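D-mannonate dehydratase (Streptococcus suis, PDB 3BDK) probably catalyses the dehydration of D-mannonate to 2-dehydro-3-deoxy-D-gluconate, a manganese- or iron-dependent step of pentose and glucuronate interconversion. Local coordinates at residues E241-L246 with E250-T255; T235-V240 with T273-K278. All blocks are in the same frame, centred on the assembly; numbering follows the deposited sequence.

Overall arrangement
Helix 237-245, on the outside of a xylose isomerase-like TIM barrel, takes part in both contacts. Its C-terminal half meets the following barrel strand, 252-257, in interaction 1; its first turn meets helix 269-278, which follows strand 252-257 and the short helix 258-262, in interaction 2. The centres of the two contacts lie about 9 Å apart and the packing between them is continuous: CD2 of Leu244 is 4.1 Å from CE2 of Tyr275, and CD1 of Ile254 is 3.9 Å from CB of Ala276. In interaction 1 the side chain of Ile254 stays about 12 Å from the manganese ion, held by His219, His286 and Asp330, and about 14 Å from the bound D-mannose.

Interaction 1 (E241-L246 with E250-T255); sequences ERFLNL and EHNGIT
Asn252 turns its amide nitrogen back onto the C-terminal part of helix 237-245, where ND2 bonds to Phe243 O at 3.2 Å (N-H...O angle 140°). The same ND2 bonds weakly, along a more bent path, to Leu244 O at 3.0 Å. With CG anti to the backbone N, the amide extends from the strand to these two helix carbonyls. Phe243 O is gripped twice, since Leu246 N also donates to it, from the opposite face of the carbonyl plane; ND2 itself lies tilted from that plane. A further weak bond runs from ND2 to Tyr247 O.

The other end of the amide meets the Phe243 ring: OD1 of Asn252 sits 3.6 Å from both CE2 and CZ of Phe243, the two planes being inclined by 32°. Gly253 O approaches CE2 of the same ring at 3.5 Å, obliquely. This is the return half of a beta-alpha-beta unit of the TIM barrel (strand 215-218, helix 237-245, strand 252-257), in which the local helix and strand segments run roughly antiparallel, their axes 144° apart.

Beyond the amide the contact is apolar. Leu244 CD1 reaches CG2 of Ile254 at 4.2 Å, the two side chains crossing at about a right angle, while CD2 of Phe243 lies a looser 4.4 Å from that methyl. Phe243 also rests on Leu198 of helix 191-210 and on Ile218 of the preceding strand, and Ile254 on Ala276 of helix 269-278.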
ATOM      1  N   GLU A 241      -3.385 -19.853 -25.537  1.00 36.65           N
ATOM      2  CA  GLU A 241      -3.766 -19.785 -26.946  1.00 36.93           C
ATOM      3  C   GLU A 241      -4.867 -20.809 -27.217  1.00 37.38           C
ATOM      4  O   GLU A 241      -5.942 -20.460 -27.719  1.00 37.21           O
ATOM      5  CB  GLU A 241      -2.558 -19.989 -27.868  1.00 36.91           C
ATOM      6  CG  GLU A 241      -1.556 -18.868 -27.827  1.00 35.84           C
ATOM      7  CD  GLU A 241      -0.485 -18.997 -28.878  1.00 36.48           C
ATOM      8  OE1 GLU A 241      -0.850 -19.286 -30.045  1.00 36.64           O
ATOM      9  OE2 GLU A 241       0.720 -18.791 -28.543  1.00 35.22           O
ATOM     10  N   ARG A 242      -4.620 -22.057 -26.823  1.00 38.03           N
ATOM     11  CA  ARG A 242      -5.605 -23.117 -27.008  1.00 39.25           C
ATOM     12  C   ARG A 242      -6.955 -22.791 -26.358  1.00 39.65           C
ATOM     13  O   ARG A 242      -8.006 -23.073 -26.947  1.00 39.99           O
ATOM     14  CB  ARG A 242      -5.096 -24.461 -26.478  1.00 39.00           C
ATOM     15  CG  ARG A 242      -5.638 -25.631 -27.285  1.00 40.98           C
ATOM     16  CD  ARG A 242      -6.298 -26.705 -26.424  1.00 42.45           C
ATOM     17  NE  ARG A 242      -5.505 -27.927 -26.320  1.00 42.47           N
ATOM     18  CZ  ARG A 242      -5.928 -29.137 -26.678  1.00 42.87           C
ATOM     19  NH1 ARG A 242      -7.161 -29.307 -27.147  1.00 44.37           N
ATOM     20  NH2 ARG A 242      -5.128 -30.182 -26.539  1.00 41.38           N
ATOM     21  N   PHE A 243      -6.928 -22.217 -25.151  1.00 40.02           N
ATOM     22  CA  PHE A 243      -8.164 -22.033 -24.393  1.00 40.58           C
ATOM     23  C   PHE A 243      -9.006 -20.945 -25.027  1.00 41.23           C
ATOM     24  O   PHE A 243     -10.226 -21.081 -25.192  1.00 41.49           O
ATOM     25  CB  PHE A 243      -7.917 -21.664 -22.942  1.00 40.54           C
ATOM     26  CG  PHE A 243      -9.184 -21.335 -22.204  1.00 40.63           C
ATOM     27  CD1 PHE A 243      -9.943 -22.349 -21.625  1.00 40.10           C
ATOM     28  CD2 PHE A 243      -9.639 -20.023 -22.123  1.00 39.29           C
ATOM     29  CE1 PHE A 243     -11.119 -22.058 -20.960  1.00 40.83           C
ATOM     30  CE2 PHE A 243     -10.811 -19.724 -21.476  1.00 39.54           C
ATOM     31  CZ  PHE A 243     -11.558 -20.739 -20.888  1.00 40.90           C
ATOM     32  N   LEU A 244      -8.336 -19.854 -25.366  1.00 41.46           N
ATOM     33  CA  LEU A 244      -8.966 -18.811 -26.113  1.00 41.55           C
ATOM     34  C   LEU A 244      -9.663 -19.471 -27.309  1.00 42.01           C
ATOM     35  O   LEU A 244     -10.875 -19.302 -27.481  1.00 42.26           O
ATOM     36  CB  LEU A 244      -7.942 -17.727 -26.482  1.00 41.18           C
ATOM     37  CG  LEU A 244      -7.812 -16.525 -25.500  1.00 41.91           C
ATOM     38  CD1 LEU A 244      -8.297 -16.786 -24.058  1.00 40.09           C
ATOM     39  CD2 LEU A 244      -6.411 -15.867 -25.464  1.00 41.25           C
ATOM     40  N   ASN A 245      -8.930 -20.302 -28.055  1.00 41.84           N
ATOM     41  CA  ASN A 245      -9.426 -20.830 -29.330  1.00 42.02           C
ATOM     42  C   ASN A 245     -10.599 -21.802 -29.268  1.00 42.24           C
ATOM     43  O   ASN A 245     -11.222 -22.065 -30.292  1.00 42.25           O
ATOM     44  CB  ASN A 245      -8.283 -21.384 -30.174  1.00 41.48           C
ATOM     45  CG  ASN A 245      -7.271 -20.310 -30.556  1.00 42.04           C
ATOM     46  OD1 ASN A 245      -7.484 -19.109 -30.331  1.00 42.92           O
ATOM     47  ND2 ASN A 245      -6.161 -20.736 -31.136  1.00 42.08           N
ATOM     48  N   LEU A 246     -10.918 -22.305 -28.075  1.00 42.73           N
ATOM     49  CA  LEU A 246     -12.117 -23.143 -27.868  1.00 43.55           C
ATOM     50  C   LEU A 246     -13.424 -22.435 -28.250  1.00 44.15           C
ATOM     51  O   LEU A 246     -14.468 -23.076 -28.430  1.00 44.19           O
ATOM     52  CB  LEU A 246     -12.219 -23.607 -26.410  1.00 43.32           C
ATOM     53  CG  LEU A 246     -11.109 -24.455 -25.785  1.00 43.51           C
ATOM     54  CD1 LEU A 246     -11.259 -24.514 -24.274  1.00 41.30           C
ATOM     55  CD2 LEU A 246     -11.096 -25.858 -26.378  1.00 42.09           C
ATOM     56  N   GLU A 250     -14.634 -12.582 -27.271  1.00 47.79           N
ATOM     57  CA  GLU A 250     -14.147 -11.738 -26.180  1.00 46.79           C
ATOM     58  C   GLU A 250     -14.782 -12.083 -24.818  1.00 45.23           C
ATOM     59  O   GLU A 250     -14.189 -11.825 -23.795  1.00 45.00           O
ATOM     60  CB  GLU A 250     -14.181 -10.249 -26.594  1.00 47.32           C
ATOM     61  CG  GLU A 250     -12.860  -9.804 -27.351  1.00 49.04           C
ATOM     62  CD  GLU A 250     -13.015  -9.118 -28.761  1.00 52.68           C
ATOM     63  OE1 GLU A 250     -13.835  -9.572 -29.610  1.00 53.26           O
ATOM     64  OE2 GLU A 250     -12.248  -8.154 -29.044  1.00 52.36           O
ATOM     65  N   HIS A 251     -15.940 -12.742 -24.828  1.00 44.14           N
ATOM     66  CA  HIS A 251     -16.617 -13.259 -23.610  1.00 43.08           C
ATOM     67  C   HIS A 251     -16.031 -14.563 -23.033  1.00 42.54           C
ATOM     68  O   HIS A 251     -16.449 -15.017 -21.951  1.00 42.42           O
ATOM     69  CB  HIS A 251     -18.102 -13.485 -23.915  1.00 43.00           C
ATOM     70  CG  HIS A 251     -18.913 -12.227 -23.920  1.00 43.49           C
ATOM     71  ND1 HIS A 251     -18.651 -11.171 -24.770  1.00 43.07           N
ATOM     72  CD2 HIS A 251     -19.974 -11.850 -23.170  1.00 43.21           C
ATOM     73  CE1 HIS A 251     -19.514 -10.200 -24.540  1.00 43.23           C
ATOM     74  NE2 HIS A 251     -20.330 -10.589 -23.577  1.00 42.58           N
ATOM     75  N   ASN A 252     -15.104 -15.166 -23.786  1.00 41.79           N
ATOM     76  CA  ASN A 252     -14.332 -16.348 -23.398  1.00 41.39           C
ATOM     77  C   ASN A 252     -12.933 -15.886 -23.053  1.00 41.11           C
ATOM     78  O   ASN A 252     -12.102 -15.691 -23.944  1.00 41.08           O
ATOM     79  CB  ASN A 252     -14.263 -17.336 -24.573  1.00 41.39           C
ATOM     80  CG  ASN A 252     -13.625 -18.668 -24.207  1.00 40.92           C
ATOM     81  OD1 ASN A 252     -13.946 -19.268 -23.173  1.00 41.14           O
ATOM     82  ND2 ASN A 252     -12.726 -19.149 -25.070  1.00 39.12           N
ATOM     83  N   GLY A 253     -12.683 -15.688 -21.763  1.00 41.02           N
ATOM     84  CA  GLY A 253     -11.427 -15.087 -21.300  1.00 40.27           C
ATOM     85  C   GLY A 253     -10.756 -15.762 -20.116  1.00 39.86           C
ATOM     86  O   GLY A 253     -11.184 -16.814 -19.612  1.00 39.76           O
ATOM     87  N   ILE A 254      -9.668 -15.148 -19.684  1.00 39.59           N
ATOM     88  CA  ILE A 254      -8.902 -15.641 -18.552  1.00 38.63           C
ATOM     89  C   ILE A 254      -8.930 -14.648 -17.398  1.00 38.62           C
ATOM     90  O   ILE A 254      -9.232 -13.451 -17.563  1.00 38.43           O
ATOM     91  CB  ILE A 254      -7.427 -15.893 -18.943  1.00 38.60           C
ATOM     92  CG1 ILE A 254      -6.768 -14.588 -19.403  1.00 37.56           C
ATOM     93  CG2 ILE A 254      -7.331 -16.980 -20.020  1.00 37.79           C
ATOM     94  CD1 ILE A 254      -5.328 -14.714 -19.746  1.00 35.46           C
ATOM     95  N   THR A 255      -8.637 -15.176 -16.221  1.00 37.97           N
ATOM     96  CA  THR A 255      -8.139 -14.377 -15.147  1.00 37.35           C
ATOM     97  C   THR A 255      -6.624 -14.538 -15.191  1.00 37.13           C
ATOM     98  O   THR A 255      -6.098 -15.620 -14.899  1.00 37.42           O
ATOM     99  CB  THR A 255      -8.670 -14.879 -13.820  1.00 37.24           C
ATOM    100  OG1 THR A 255     -10.092 -14.741 -13.799  1.00 37.00           O
ATOM    101  CG2 THR A 255      -8.076 -14.080 -12.695  1.00 36.99           C
TER

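Interaction 2 (T235-V240 with T273-K278); sequences TGQEAV and TEYALK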
ATOM      1  N   THR A 235      -1.945 -23.986 -17.631  1.00 29.43           N
ATOM      2  CA  THR A 235      -0.633 -24.024 -17.022  1.00 29.22           C
ATOM      3  C   THR A 235       0.394 -23.041 -17.633  1.00 29.71           C
ATOM      4  O   THR A 235       1.432 -22.803 -17.021  1.00 29.74           O
ATOM      5  CB  THR A 235      -0.075 -25.511 -17.038  1.00 29.43           C
ATOM      6  OG1 THR A 235       0.044 -25.980 -18.382  1.00 28.51           O
ATOM      7  CG2 THR A 235      -0.977 -26.476 -16.267  1.00 25.74           C
ATOM      8  N   GLY A 236       0.105 -22.473 -18.816  1.00 29.83           N
ATOM      9  CA  GLY A 236       1.052 -21.599 -19.532  1.00 30.34           C
ATOM     10  C   GLY A 236       0.597 -21.002 -20.869  1.00 31.91           C
ATOM     11  O   GLY A 236      -0.569 -21.120 -21.266  1.00 31.54           O
ATOM     12  N   GLN A 237       1.535 -20.365 -21.577  1.00 33.57           N
ATOM     13  CA  GLN A 237       1.248 -19.646 -22.829  1.00 35.47           C
ATOM     14  C   GLN A 237       0.488 -20.468 -23.859  1.00 36.66           C
ATOM     15  O   GLN A 237      -0.479 -19.978 -24.433  1.00 37.13           O
ATOM     16  CB  GLN A 237       2.535 -19.092 -23.458  1.00 35.61           C
ATOM     17  CG  GLN A 237       2.346 -18.356 -24.807  1.00 36.85           C
ATOM     18  CD  GLN A 237       1.304 -17.223 -24.768  1.00 37.84           C
ATOM     19  OE1 GLN A 237       1.113 -16.560 -23.745  1.00 37.88           O
ATOM     20  NE2 GLN A 237       0.633 -17.002 -25.893  1.00 37.80           N
ATOM     21  N   GLU A 238       0.939 -21.708 -24.090  1.00 38.01           N
ATOM     22  CA  GLU A 238       0.249 -22.668 -24.970  1.00 38.71           C
ATOM     23  C   GLU A 238      -1.198 -22.871 -24.610  1.00 38.54           C
ATOM     24  O   GLU A 238      -2.077 -22.768 -25.466  1.00 38.93           O
ATOM     25  CB  GLU A 238       0.913 -24.040 -24.893  1.00 39.30           C
ATOM     26  CG  GLU A 238       1.599 -24.453 -26.145  1.00 41.11           C
ATOM     27  CD  GLU A 238       2.778 -23.577 -26.444  1.00 44.89           C
ATOM     28  OE1 GLU A 238       2.585 -22.476 -27.033  1.00 45.66           O
ATOM     29  OE2 GLU A 238       3.897 -24.007 -26.080  1.00 47.46           O
ATOM     30  N   ALA A 239      -1.420 -23.213 -23.343  1.00 38.18           N
ATOM     31  CA  ALA A 239      -2.743 -23.473 -22.833  1.00 38.12           C
ATOM     32  C   ALA A 239      -3.624 -22.269 -23.154  1.00 37.91           C
ATOM     33  O   ALA A 239      -4.711 -22.418 -23.708  1.00 38.11           O
ATOM     34  CB  ALA A 239      -2.691 -23.749 -21.317  1.00 37.65           C
ATOM     35  N   VAL A 240      -3.126 -21.083 -22.823  1.00 37.39           N
ATOM     36  CA  VAL A 240      -3.821 -19.837 -23.124  1.00 37.22           C
ATOM     37  C   VAL A 240      -4.312 -19.767 -24.583  1.00 37.07           C
ATOM     38  O   VAL A 240      -5.524 -19.647 -24.827  1.00 36.86           O
ATOM     39  CB  VAL A 240      -2.959 -18.581 -22.746  1.00 36.81           C
ATOM     40  CG1 VAL A 240      -3.551 -17.300 -23.331  1.00 35.88           C
ATOM     41  CG2 VAL A 240      -2.869 -18.467 -21.254  1.00 36.26           C
ATOM     42  N   THR A 273       0.962 -11.895 -20.217  1.00 38.54           N
ATOM     43  CA  THR A 273       0.095 -10.762 -19.983  1.00 38.10           C
ATOM     44  C   THR A 273      -0.093  -9.994 -21.291  1.00 37.96           C
ATOM     45  O   THR A 273      -1.225  -9.854 -21.746  1.00 38.07           O
ATOM     46  CB  THR A 273       0.639  -9.930 -18.821  1.00 37.99           C
ATOM     47  OG1 THR A 273       0.496 -10.706 -17.627  1.00 38.12           O
ATOM     48  CG2 THR A 273      -0.110  -8.613 -18.656  1.00 38.18           C
ATOM     49  N   GLU A 274       0.998  -9.557 -21.921  1.00 37.31           N
ATOM     50  CA  GLU A 274       0.879  -8.831 -23.187  1.00 37.30           C
ATOM     51  C   GLU A 274       0.141  -9.627 -24.280  1.00 37.96           C
ATOM     52  O   GLU A 274      -0.886  -9.159 -24.811  1.00 38.25           O
ATOM     53  CB  GLU A 274       2.232  -8.337 -23.683  1.00 36.98           C
ATOM     54  CG  GLU A 274       2.150  -7.486 -24.930  1.00 36.97           C
ATOM     55  CD  GLU A 274       3.337  -6.544 -25.097  1.00 38.40           C
ATOM     56  OE1 GLU A 274       4.499  -6.912 -24.770  1.00 34.98           O
ATOM     57  OE2 GLU A 274       3.086  -5.406 -25.568  1.00 41.09           O
ATOM     58  N   TYR A 275       0.626 -10.828 -24.605  1.00 38.04           N
ATOM     59  CA  TYR A 275      -0.070 -11.659 -25.583  1.00 38.45           C
ATOM     60  C   TYR A 275      -1.597 -11.567 -25.433  1.00 38.77           C
ATOM     61  O   TYR A 275      -2.298 -11.299 -26.410  1.00 39.13           O
ATOM     62  CB  TYR A 275       0.369 -13.144 -25.549  1.00 38.83           C
ATOM     63  CG  TYR A 275      -0.542 -13.984 -26.407  1.00 37.91           C
ATOM     64  CD1 TYR A 275      -0.369 -14.048 -27.798  1.00 37.89           C
ATOM     65  CD2 TYR A 275      -1.624 -14.646 -25.843  1.00 38.55           C
ATOM     66  CE1 TYR A 275      -1.244 -14.773 -28.600  1.00 37.12           C
ATOM     67  CE2 TYR A 275      -2.513 -15.387 -26.633  1.00 39.33           C
ATOM     68  CZ  TYR A 275      -2.319 -15.443 -28.012  1.00 39.59           C
ATOM     69  OH  TYR A 275      -3.214 -16.181 -28.776  1.00 40.00           O
ATOM     70  N   ALA A 276      -2.091 -11.791 -24.214  1.00 38.86           N
ATOM     71  CA  ALA A 276      -3.515 -11.933 -23.952  1.00 39.03           C
ATOM     72  C   ALA A 276      -4.251 -10.618 -24.050  1.00 39.86           C
ATOM     73  O   ALA A 276      -5.446 -10.587 -24.359  1.00 39.45           O
ATOM     74  CB  ALA A 276      -3.727 -12.534 -22.594  1.00 39.33           C
ATOM     75  N   LEU A 277      -3.531  -9.534 -23.766  1.00 41.02           N
ATOM     76  CA  LEU A 277      -4.066  -8.188 -23.934  1.00 42.00           C
ATOM     77  C   LEU A 277      -4.288  -7.871 -25.414  1.00 42.90           C
ATOM     78  O   LEU A 277      -5.353  -7.393 -25.774  1.00 43.37           O
ATOM     79  CB  LEU A 277      -3.165  -7.127 -23.281  1.00 41.54           C
ATOM     80  CG  LEU A 277      -3.077  -7.007 -21.758  1.00 40.20           C
ATOM     81  CD1 LEU A 277      -1.928  -6.093 -21.425  1.00 38.97           C
ATOM     82  CD2 LEU A 277      -4.361  -6.535 -21.099  1.00 37.89           C
ATOM     83  N   LYS A 278      -3.290  -8.143 -26.261  1.00 43.94           N
ATOM     84  CA  LYS A 278      -3.418  -7.927 -27.712  1.00 44.39           C
ATOM     85  C   LYS A 278      -4.619  -8.669 -28.282  1.00 44.60           C
ATOM     86  O   LYS A 278      -5.138  -8.298 -29.321  1.00 45.23           O
ATOM     87  CB  LYS A 278      -2.174  -8.384 -28.458  1.00 44.25           C
ATOM     88  CG  LYS A 278      -0.956  -7.518 -28.257  1.00 45.59           C
ATOM     89  CD  LYS A 278       0.222  -7.988 -29.120  1.00 44.94           C
ATOM     90  CE  LYS A 278       1.212  -6.839 -29.348  1.00 47.92           C
ATOM     91  NZ  LYS A 278       2.465  -7.180 -30.107  1.00 47.89           N
TER
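The first turn of helix 237-245, with Gly236 at its N-cap position, stands beside residues 273-278 of helix 269-278, and the backbones stay well apart, the CA atoms of Gln237 and Tyr275 being 8.6 Å from each other. Side chains bridge the gap. Tyr275 points across it, and Gln237 brings NE2 over one face of the ring: the nitrogen is 3.2 Å above the ring plane but offset toward the rim, 3.3 Å from both CG and CD2 of Tyr275. The amide stands almost upright on the ring, with 80° between the planes. A bend in the glutamine chain at chi2 (54°) carries the group there, and OE1 of Gln237 hangs beside the root of the tyrosine, 3.9 Å from Tyr275 CB. Val240 comes from another side, its CG1 at the ring edge, near the plane, 4.0 Å from Tyr275 CE2. Glu241 and Leu244, further along the same helix, also touch the tyrosine, which thus packs along the flank of its neighbour in the outer helical layer of the TIM barrel.

No hydrogen bond joins the two segments. Gln237 NE2 is bonded instead to Glu241 OE2 within its own helix, and the Tyr275 hydroxyl to Arg279 NH2. With Gln237 NE2 and the Tyr275 hydroxyl bonded elsewhere, the junction relies on an amide-on-ring contact and apolar packing, and the Glu241 bond probably helps to keep the glutamine nitrogen over the ring.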